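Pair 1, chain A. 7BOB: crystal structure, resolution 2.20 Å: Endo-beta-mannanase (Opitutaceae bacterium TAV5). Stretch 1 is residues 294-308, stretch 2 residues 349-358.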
# COMPACT_ATOMS: atom_id res chain seq x y z
N HIS A 294 -4.11 -22.21 32.08
CA HIS A 294 -3.62 -20.93 31.57
C HIS A 294 -4.70 -19.86 31.56
O HIS A 294 -4.42 -18.69 31.87
CB HIS A 294 -3.02 -21.12 30.18
CG HIS A 294 -2.04 -22.25 30.13
ND1 HIS A 294 -0.86 -22.23 30.84
CD2 HIS A 294 -2.08 -23.44 29.49
CE1 HIS A 294 -0.20 -23.35 30.62
NE2 HIS A 294 -0.92 -24.11 29.81
N THR A 295 -5.94 -20.22 31.20
CA THR A 295 -7.00 -19.22 31.22
C THR A 295 -7.29 -18.76 32.64
O THR A 295 -7.57 -17.57 32.89
CB THR A 295 -8.26 -19.78 30.55
OG1 THR A 295 -8.71 -20.96 31.24
CG2 THR A 295 -7.95 -20.13 29.07
N ASP A 296 -7.17 -19.67 33.60
CA ASP A 296 -7.38 -19.33 35.00
C ASP A 296 -6.34 -18.32 35.49
O ASP A 296 -6.69 -17.29 36.09
CB ASP A 296 -7.38 -20.63 35.82
CG ASP A 296 -7.28 -20.41 37.29
OD1 ASP A 296 -8.17 -19.78 37.87
OD2 ASP A 296 -6.29 -20.89 37.86
N ALA A 297 -5.07 -18.57 35.20
CA ALA A 297 -4.02 -17.63 35.61
C ALA A 297 -4.16 -16.30 34.87
O ALA A 297 -3.94 -15.23 35.47
CB ALA A 297 -2.63 -18.23 35.36
N TYR A 298 -4.54 -16.34 33.58
CA TYR A 298 -4.73 -15.11 32.83
C TYR A 298 -5.81 -14.24 33.47
O TYR A 298 -5.62 -13.03 33.66
CB TYR A 298 -5.09 -15.44 31.37
CG TYR A 298 -5.52 -14.25 30.55
CD1 TYR A 298 -4.57 -13.41 29.97
CD2 TYR A 298 -6.86 -13.98 30.32
CE1 TYR A 298 -4.94 -12.32 29.20
CE2 TYR A 298 -7.26 -12.89 29.52
CZ TYR A 298 -6.29 -12.07 28.98
OH TYR A 298 -6.67 -10.98 28.22
N LEU A 299 -6.95 -14.86 33.80
CA LEU A 299 -8.04 -14.09 34.36
C LEU A 299 -7.65 -13.50 35.71
O LEU A 299 -7.96 -12.34 36.00
CB LEU A 299 -9.29 -14.95 34.48
CG LEU A 299 -9.89 -15.38 33.13
CD1 LEU A 299 -11.08 -16.29 33.34
CD2 LEU A 299 -10.28 -14.17 32.28
N ARG A 300 -6.92 -14.28 36.53
CA ARG A 300 -6.51 -13.78 37.83
C ARG A 300 -5.55 -12.61 37.71
O ARG A 300 -5.40 -11.84 38.67
CB ARG A 300 -5.88 -14.90 38.69
CG ARG A 300 -6.99 -15.78 39.30
CD ARG A 300 -6.55 -17.22 39.54
NE ARG A 300 -7.69 -18.02 39.97
CZ ARG A 300 -8.28 -17.91 41.16
NH1 ARG A 300 -7.82 -17.04 42.05
NH2 ARG A 300 -9.34 -18.66 41.47
N ALA A 301 -4.89 -12.44 36.56
CA ALA A 301 -4.08 -11.25 36.38
C ALA A 301 -4.90 -10.09 35.80
O ALA A 301 -4.89 -8.98 36.35
CB ALA A 301 -2.88 -11.56 35.48
N ILE A 302 -5.64 -10.31 34.72
CA ILE A 302 -6.14 -9.15 34.00
C ILE A 302 -7.33 -8.49 34.69
O ILE A 302 -7.49 -7.27 34.61
CB ILE A 302 -6.50 -9.52 32.55
CG1 ILE A 302 -7.58 -10.59 32.53
CG2 ILE A 302 -5.23 -9.95 31.79
CD1 ILE A 302 -8.71 -10.24 31.60
N LEU A 303 -8.17 -9.27 35.40
CA LEU A 303 -9.36 -8.67 36.01
C LEU A 303 -9.00 -7.70 37.14
O LEU A 303 -9.49 -6.56 37.13
CB LEU A 303 -10.33 -9.76 36.47
CG LEU A 303 -10.94 -10.54 35.31
CD1 LEU A 303 -11.82 -11.68 35.83
CD2 LEU A 303 -11.73 -9.59 34.39
N PRO A 304 -8.17 -8.07 38.14
CA PRO A 304 -7.77 -7.04 39.13
C PRO A 304 -7.03 -5.87 38.49
O PRO A 304 -7.26 -4.71 38.87
CB PRO A 304 -6.90 -7.82 40.13
CG PRO A 304 -7.24 -9.27 39.91
CD PRO A 304 -7.59 -9.39 38.45
N ALA A 305 -6.16 -6.13 37.50
CA ALA A 305 -5.49 -5.02 36.83
C ALA A 305 -6.50 -4.12 36.10
O ALA A 305 -6.41 -2.89 36.17
CB ALA A 305 -4.44 -5.55 35.86
N CYS A 306 -7.48 -4.71 35.42
CA CYS A 306 -8.52 -3.87 34.83
C CYS A 306 -9.26 -3.07 35.88
O CYS A 306 -9.60 -1.91 35.65
CB CYS A 306 -9.49 -4.71 34.01
SG CYS A 306 -8.68 -5.16 32.46
N ARG A 307 -9.50 -3.67 37.05
CA ARG A 307 -10.12 -2.93 38.15
C ARG A 307 -9.24 -1.75 38.56
O ARG A 307 -9.70 -0.60 38.61
CB ARG A 307 -10.37 -3.85 39.34
CG ARG A 307 -11.24 -3.24 40.45
CD ARG A 307 -10.70 -3.53 41.87
NE ARG A 307 -10.75 -4.94 42.24
CZ ARG A 307 -9.68 -5.68 42.55
NH1 ARG A 307 -8.46 -5.15 42.55
NH2 ARG A 307 -9.84 -6.96 42.87
N GLU A 308 -7.96 -2.01 38.83
CA GLU A 308 -7.05 -0.94 39.21
C GLU A 308 -6.92 0.09 38.09
O GLU A 308 -6.78 1.29 38.38
CB GLU A 308 -5.69 -1.50 39.59
CG GLU A 308 -5.76 -2.45 40.80
CD GLU A 308 -6.14 -1.76 42.14
OE1 GLU A 308 -5.25 -1.64 43.01
OE2 GLU A 308 -7.33 -1.37 42.34
N LYS A 349 -14.22 -25.56 33.14
CA LYS A 349 -12.98 -25.67 33.89
C LYS A 349 -11.97 -24.65 33.35
O LYS A 349 -11.72 -24.59 32.14
CB LYS A 349 -12.43 -27.10 33.79
CG LYS A 349 -11.22 -27.38 34.66
CD LYS A 349 -10.53 -28.67 34.21
CE LYS A 349 -9.15 -28.84 34.84
NZ LYS A 349 -8.54 -30.14 34.44
N GLY A 350 -11.45 -23.81 34.24
CA GLY A 350 -10.51 -22.77 33.87
C GLY A 350 -11.07 -21.36 33.99
O GLY A 350 -10.28 -20.42 34.15
N LEU A 351 -12.39 -21.19 33.94
CA LEU A 351 -13.00 -19.87 33.91
C LEU A 351 -13.73 -19.49 35.20
O LEU A 351 -14.24 -18.36 35.29
CB LEU A 351 -13.95 -19.77 32.70
CG LEU A 351 -13.40 -20.22 31.32
CD1 LEU A 351 -14.41 -19.96 30.21
CD2 LEU A 351 -12.05 -19.57 30.99
N GLU A 352 -13.79 -20.39 36.19
CA GLU A 352 -14.55 -20.14 37.43
C GLU A 352 -14.15 -18.83 38.10
O GLU A 352 -14.97 -18.22 38.80
CB GLU A 352 -14.38 -21.29 38.44
CG GLU A 352 -14.29 -22.69 37.82
CD GLU A 352 -12.91 -22.97 37.18
OE1 GLU A 352 -11.90 -22.34 37.60
OE2 GLU A 352 -12.82 -23.80 36.24
N TYR A 353 -12.92 -18.37 37.88
CA TYR A 353 -12.48 -17.18 38.59
C TYR A 353 -13.32 -15.95 38.24
O TYR A 353 -13.51 -15.08 39.09
CB TYR A 353 -11.01 -16.86 38.30
CG TYR A 353 -10.60 -15.60 39.01
CD1 TYR A 353 -10.54 -15.57 40.41
CD2 TYR A 353 -10.32 -14.44 38.30
CE1 TYR A 353 -10.18 -14.42 41.09
CE2 TYR A 353 -9.95 -13.28 38.97
CZ TYR A 353 -9.89 -13.27 40.37
OH TYR A 353 -9.53 -12.13 41.05
N PHE A 354 -13.78 -15.83 36.98
CA PHE A 354 -14.67 -14.71 36.68
C PHE A 354 -15.88 -14.70 37.62
O PHE A 354 -16.31 -13.64 38.08
CB PHE A 354 -15.14 -14.75 35.23
CG PHE A 354 -16.08 -13.62 34.88
CD1 PHE A 354 -15.77 -12.32 35.26
CD2 PHE A 354 -17.27 -13.86 34.21
CE1 PHE A 354 -16.61 -11.27 34.97
CE2 PHE A 354 -18.14 -12.81 33.91
CZ PHE A 354 -17.81 -11.51 34.28
N VAL A 355 -16.43 -15.88 37.92
CA VAL A 355 -17.57 -15.93 38.83
C VAL A 355 -17.17 -15.42 40.21
O VAL A 355 -17.87 -14.61 40.82
CB VAL A 355 -18.16 -17.35 38.90
CG1 VAL A 355 -19.30 -17.42 39.93
CG2 VAL A 355 -18.65 -17.79 37.52
N GLU A 356 -16.00 -15.87 40.69
CA GLU A 356 -15.54 -15.46 42.01
C GLU A 356 -15.24 -13.97 42.02
O GLU A 356 -15.62 -13.25 42.96
CB GLU A 356 -14.31 -16.29 42.42
CG GLU A 356 -13.64 -15.89 43.74
CD GLU A 356 -12.19 -16.37 43.85
OE1 GLU A 356 -11.85 -17.41 43.22
OE2 GLU A 356 -11.37 -15.71 44.55
N PHE A 357 -14.61 -13.47 40.94
CA PHE A 357 -14.28 -12.06 40.86
C PHE A 357 -15.53 -11.19 40.79
O PHE A 357 -15.59 -10.11 41.38
CB PHE A 357 -13.36 -11.81 39.65
CG PHE A 357 -13.09 -10.35 39.38
CD1 PHE A 357 -11.98 -9.72 39.92
CD2 PHE A 357 -13.94 -9.61 38.55
CE1 PHE A 357 -11.72 -8.37 39.66
CE2 PHE A 357 -13.69 -8.26 38.28
CZ PHE A 357 -12.58 -7.64 38.84
N ALA A 358 -16.54 -11.64 40.03
CA ALA A 358 -17.76 -10.85 39.94
C ALA A 358 -18.46 -10.77 41.30
O ALA A 358 -18.97 -9.71 41.68
CB ALA A 358 -18.71 -11.43 38.91
O HOH W 1 -10.20 -23.06 29.87
O HOH W 2 -10.61 -19.45 36.61

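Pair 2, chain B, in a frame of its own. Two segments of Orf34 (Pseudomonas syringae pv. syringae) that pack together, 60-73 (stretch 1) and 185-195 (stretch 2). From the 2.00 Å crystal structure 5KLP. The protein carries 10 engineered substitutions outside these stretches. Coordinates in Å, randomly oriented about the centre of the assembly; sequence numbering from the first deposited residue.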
# COMPACT_ATOMS: atom_id res chain seq x y z
N SER B 60 -3.58 -5.41 18.09
CA SER B 60 -2.62 -5.13 17.03
C SER B 60 -3.31 -5.38 15.70
O SER B 60 -3.67 -6.52 15.39
CB SER B 60 -1.38 -6.01 17.16
OG SER B 60 -0.82 -6.24 15.87
N PHE B 61 -3.48 -4.33 14.91
CA PHE B 61 -4.24 -4.50 13.69
C PHE B 61 -3.48 -5.15 12.56
O PHE B 61 -4.10 -5.74 11.68
CB PHE B 61 -4.85 -3.18 13.26
CG PHE B 61 -6.18 -2.94 13.88
CD1 PHE B 61 -6.27 -2.49 15.19
CD2 PHE B 61 -7.34 -3.25 13.19
CE1 PHE B 61 -7.51 -2.31 15.80
CE2 PHE B 61 -8.59 -3.07 13.79
CZ PHE B 61 -8.67 -2.59 15.09
N ALA B 62 -2.15 -5.08 12.59
CA ALA B 62 -1.38 -5.78 11.57
C ALA B 62 -1.77 -7.26 11.54
O ALA B 62 -2.01 -7.81 10.48
CB ALA B 62 0.12 -5.62 11.81
N GLU B 63 -1.87 -7.89 12.71
CA GLU B 63 -2.23 -9.30 12.75
C GLU B 63 -3.71 -9.50 12.41
O GLU B 63 -4.05 -10.39 11.63
CB GLU B 63 -1.85 -9.92 14.11
CG GLU B 63 -2.97 -10.14 15.11
CD GLU B 63 -2.46 -10.22 16.55
OE1 GLU B 63 -1.25 -9.95 16.78
OE2 GLU B 63 -3.25 -10.54 17.46
N LEU B 64 -4.59 -8.68 12.98
CA LEU B 64 -6.02 -8.77 12.69
C LEU B 64 -6.36 -8.50 11.22
O LEU B 64 -7.13 -9.25 10.61
CB LEU B 64 -6.82 -7.81 13.57
CG LEU B 64 -7.17 -8.28 14.98
CD1 LEU B 64 -7.96 -7.19 15.70
CD2 LEU B 64 -7.97 -9.57 14.91
N ASP B 65 -5.80 -7.44 10.65
CA ASP B 65 -6.03 -7.16 9.24
C ASP B 65 -5.58 -8.35 8.40
O ASP B 65 -6.29 -8.78 7.48
CB ASP B 65 -5.27 -5.91 8.78
CG ASP B 65 -5.81 -4.62 9.38
OD1 ASP B 65 -6.97 -4.59 9.86
OD2 ASP B 65 -5.06 -3.62 9.35
N ALA B 66 -4.39 -8.87 8.72
CA ALA B 66 -3.79 -9.94 7.94
C ALA B 66 -4.64 -11.21 7.98
O ALA B 66 -4.77 -11.91 6.98
CB ALA B 66 -2.37 -10.23 8.44
N THR B 67 -5.22 -11.48 9.15
CA THR B 67 -6.10 -12.63 9.35
C THR B 67 -7.33 -12.58 8.45
O THR B 67 -7.80 -13.60 7.95
CB THR B 67 -6.55 -12.71 10.83
OG1 THR B 67 -5.40 -12.96 11.65
CG2 THR B 67 -7.56 -13.82 11.04
N HIS B 68 -7.86 -11.38 8.23
CA HIS B 68 -9.09 -11.28 7.48
C HIS B 68 -8.86 -10.77 6.06
O HIS B 68 -9.82 -10.53 5.32
CB HIS B 68 -10.07 -10.37 8.22
CG HIS B 68 -10.44 -10.89 9.57
ND1 HIS B 68 -11.23 -12.01 9.73
CD2 HIS B 68 -10.09 -10.49 10.81
CE1 HIS B 68 -11.37 -12.26 11.02
NE2 HIS B 68 -10.70 -11.35 11.70
N LEU B 69 -7.59 -10.65 5.67
CA LEU B 69 -7.26 -10.09 4.36
C LEU B 69 -7.80 -10.92 3.20
O LEU B 69 -8.30 -10.37 2.21
CB LEU B 69 -5.74 -9.92 4.21
CG LEU B 69 -5.32 -9.32 2.87
CD1 LEU B 69 -6.00 -7.99 2.66
CD2 LEU B 69 -3.81 -9.18 2.78
N ASP B 70 -7.71 -12.24 3.30
CA ASP B 70 -8.21 -13.10 2.23
C ASP B 70 -9.67 -12.78 1.90
O ASP B 70 -10.06 -12.78 0.73
CB ASP B 70 -8.07 -14.59 2.59
CG ASP B 70 -6.63 -15.06 2.60
OD1 ASP B 70 -5.75 -14.35 2.06
OD2 ASP B 70 -6.38 -16.16 3.13
N ALA B 71 -10.47 -12.51 2.92
CA ALA B 71 -11.89 -12.23 2.69
C ALA B 71 -12.07 -10.92 1.93
O ALA B 71 -12.89 -10.82 1.02
CB ALA B 71 -12.65 -12.20 4.00
N MSE B 72 -11.29 -9.91 2.30
CA MSE B 72 -11.40 -8.63 1.63
C MSE B 72 -10.83 -8.71 0.21
O MSE B 72 -11.37 -8.10 -0.71
CB MSE B 72 -10.70 -7.54 2.44
CG MSE B 72 -11.38 -7.27 3.77
SE MSE B 72 -10.34 -6.03 4.87
CE MSE B 72 -9.08 -7.31 5.65
N VAL B 73 -9.76 -9.46 0.04
CA VAL B 73 -9.19 -9.63 -1.30
C VAL B 73 -10.19 -10.31 -2.23
O VAL B 73 -10.40 -9.88 -3.38
CB VAL B 73 -7.90 -10.45 -1.26
CG1 VAL B 73 -7.54 -10.95 -2.65
CG2 VAL B 73 -6.77 -9.63 -0.64
N THR B 185 2.83 4.68 10.99
CA THR B 185 3.30 3.52 11.73
C THR B 185 3.21 2.30 10.84
O THR B 185 2.79 2.39 9.69
CB THR B 185 2.48 3.27 13.02
OG1 THR B 185 1.17 2.80 12.68
CG2 THR B 185 2.36 4.54 13.83
N SER B 186 3.59 1.14 11.36
CA SER B 186 3.45 -0.07 10.56
C SER B 186 2.22 -0.87 10.99
O SER B 186 1.97 -1.96 10.48
CB SER B 186 4.72 -0.91 10.65
OG SER B 186 5.75 -0.31 9.87
N ASP B 187 1.42 -0.30 11.89
CA ASP B 187 0.24 -1.03 12.39
C ASP B 187 -0.89 -1.17 11.37
O ASP B 187 -1.72 -2.09 11.48
CB ASP B 187 -0.34 -0.32 13.63
CG ASP B 187 0.69 -0.06 14.71
OD1 ASP B 187 1.71 -0.79 14.75
OD2 ASP B 187 0.47 0.85 15.53
N ASP B 188 -0.92 -0.29 10.38
CA ASP B 188 -1.99 -0.30 9.38
C ASP B 188 -1.53 -0.72 7.99
O ASP B 188 -2.24 -0.52 7.01
CB ASP B 188 -2.66 1.08 9.31
CG ASP B 188 -3.29 1.51 10.63
OD1 ASP B 188 -4.17 0.79 11.16
OD2 ASP B 188 -2.89 2.57 11.15
N CYS B 189 -0.35 -1.33 7.91
CA CYS B 189 0.27 -1.56 6.61
C CYS B 189 -0.54 -2.50 5.72
O CYS B 189 -0.50 -2.38 4.51
CB CYS B 189 1.69 -2.10 6.81
SG CYS B 189 2.88 -0.76 7.07
N VAL B 190 -1.31 -3.40 6.32
CA VAL B 190 -2.17 -4.24 5.52
C VAL B 190 -3.23 -3.40 4.82
O VAL B 190 -3.52 -3.64 3.65
CB VAL B 190 -2.86 -5.32 6.35
CG1 VAL B 190 -3.78 -6.14 5.49
CG2 VAL B 190 -1.82 -6.24 7.02
N MSE B 191 -3.81 -2.43 5.52
CA MSE B 191 -4.85 -1.59 4.94
C MSE B 191 -4.25 -0.68 3.86
O MSE B 191 -4.88 -0.49 2.81
CB MSE B 191 -5.54 -0.75 6.03
CG MSE B 191 -6.53 -1.55 6.88
SE MSE B 191 -7.89 -2.47 5.75
CE MSE B 191 -7.22 -4.31 5.94
N TYR B 192 -3.06 -0.13 4.09
CA TYR B 192 -2.42 0.69 3.04
C TYR B 192 -2.14 -0.17 1.82
O TYR B 192 -2.36 0.24 0.69
CB TYR B 192 -1.11 1.34 3.52
CG TYR B 192 -1.33 2.59 4.33
CD1 TYR B 192 -1.61 3.80 3.72
CD2 TYR B 192 -1.29 2.56 5.73
CE1 TYR B 192 -1.82 4.96 4.47
CE2 TYR B 192 -1.50 3.70 6.48
CZ TYR B 192 -1.76 4.89 5.85
OH TYR B 192 -1.97 6.02 6.61
N SER B 193 -1.64 -1.38 2.05
CA SER B 193 -1.30 -2.27 0.95
C SER B 193 -2.54 -2.67 0.15
O SER B 193 -2.49 -2.74 -1.08
CB SER B 193 -0.57 -3.52 1.47
OG SER B 193 0.68 -3.18 2.06
N LEU B 194 -3.63 -2.96 0.85
CA LEU B 194 -4.89 -3.31 0.18
C LEU B 194 -5.40 -2.11 -0.61
O LEU B 194 -5.78 -2.23 -1.78
CB LEU B 194 -5.94 -3.79 1.20
CG LEU B 194 -7.35 -4.05 0.64
CD1 LEU B 194 -7.29 -5.09 -0.47
CD2 LEU B 194 -8.33 -4.49 1.75
N ASN B 195 -5.40 -0.94 0.02
CA ASN B 195 -5.83 0.26 -0.68
C ASN B 195 -4.97 0.52 -1.89
O ASN B 195 -5.46 0.89 -2.96
CB ASN B 195 -5.80 1.49 0.25
CG ASN B 195 -6.34 2.74 -0.44
OD1 ASN B 195 -5.59 3.50 -1.02
ND2 ASN B 195 -7.66 2.92 -0.39
O HOH W 3 -2.52 -3.42 9.07

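What backbone arrangement do the two pairs share? In each, a helix in stretch 1 lies beside a loop that leads into a second helix running in broadly the same direction. The helix axes approach to 9.4 Å at 27° in pair 1 and to 9.1 Å at 42° in pair 2. Fourteen central residues superpose with an RMSD of 0.9 Å. The tightest approach falls at equivalent places: the CA atoms of Asp296(A) and Gly350(A) are 4.8 Å apart, and those of Ala62(B) and Asp187(B), their counterparts, 5.1 Å.

How is this close crossing held without direct hydrogen bonds between the backbones? In both pairs a loop carbonyl comes near a helix amide at an angle too poor for bonding: Asp296(A) N to Gly350(A) O is 3.2 Å, and Ala62(B) N to Asp187(B) O is also 3.2 Å. Water serves that carbonyl instead. Water 2 lies 2.7 Å from Gly350(A) O and accepts from Tyr353(A) N at 2.8 Å; water 3 donates to Asp187(B) O at 2.9 Å and accepts from Val190(B) N at 3.0 Å. The stretch 1 anchor differs, since water 2 reaches Asp296(A) OD1 (2.8 Å) but water 3 reaches Asp65(B) OD2 (2.6 Å), which matches Leu299(A). Glycine suits the loop in pair 1, where a CB on Gly350(A) would clash with Thr295(A) OG1 and jam against the preceding carbonyl.

What fills the central hollow between the helices? The matched residues Tyr353(A) and Val190(B) both point toward stretch 1 and act as knobs. Tyr353(A) sits among Leu299(A), Arg300(A), Leu303(A) and Pro304(A), with Arg300(A) CG 3.5 Å from its ring centroid, over the face. The smaller Val190(B) sits among Ala62(B), Asp65(B), Ala66(B) and Leu69(B), its CB 3.5 Å from Asp65(B) CB. Thus the large ring meets a long arginine, while valine meets the short Ala66(B) at the matching position.

What lies around and beyond the knob? Pair 1 adds charge: Arg300(A) bonds Asp296(A) within its own helix, NE to OD1 at 2.8 Å, and forms a salt bridge across to Glu356(A), where the NH2 to OE1 hydrogen bond is weak at 3.3 Å. The matching Ala66(B) and Ser193(B) form no salt bridge. Beyond the knob both pairs have apolar contacts: Leu303(A) CB packs over the face of Phe357(A), 3.7 Å from the ring centroid, while in pair 2 the selenomethionines Met72(B) and Met191(B) meet CE to CE at 3.5 Å, and Met72(B) CB lies 3.9 Å from Leu194(B) CD2.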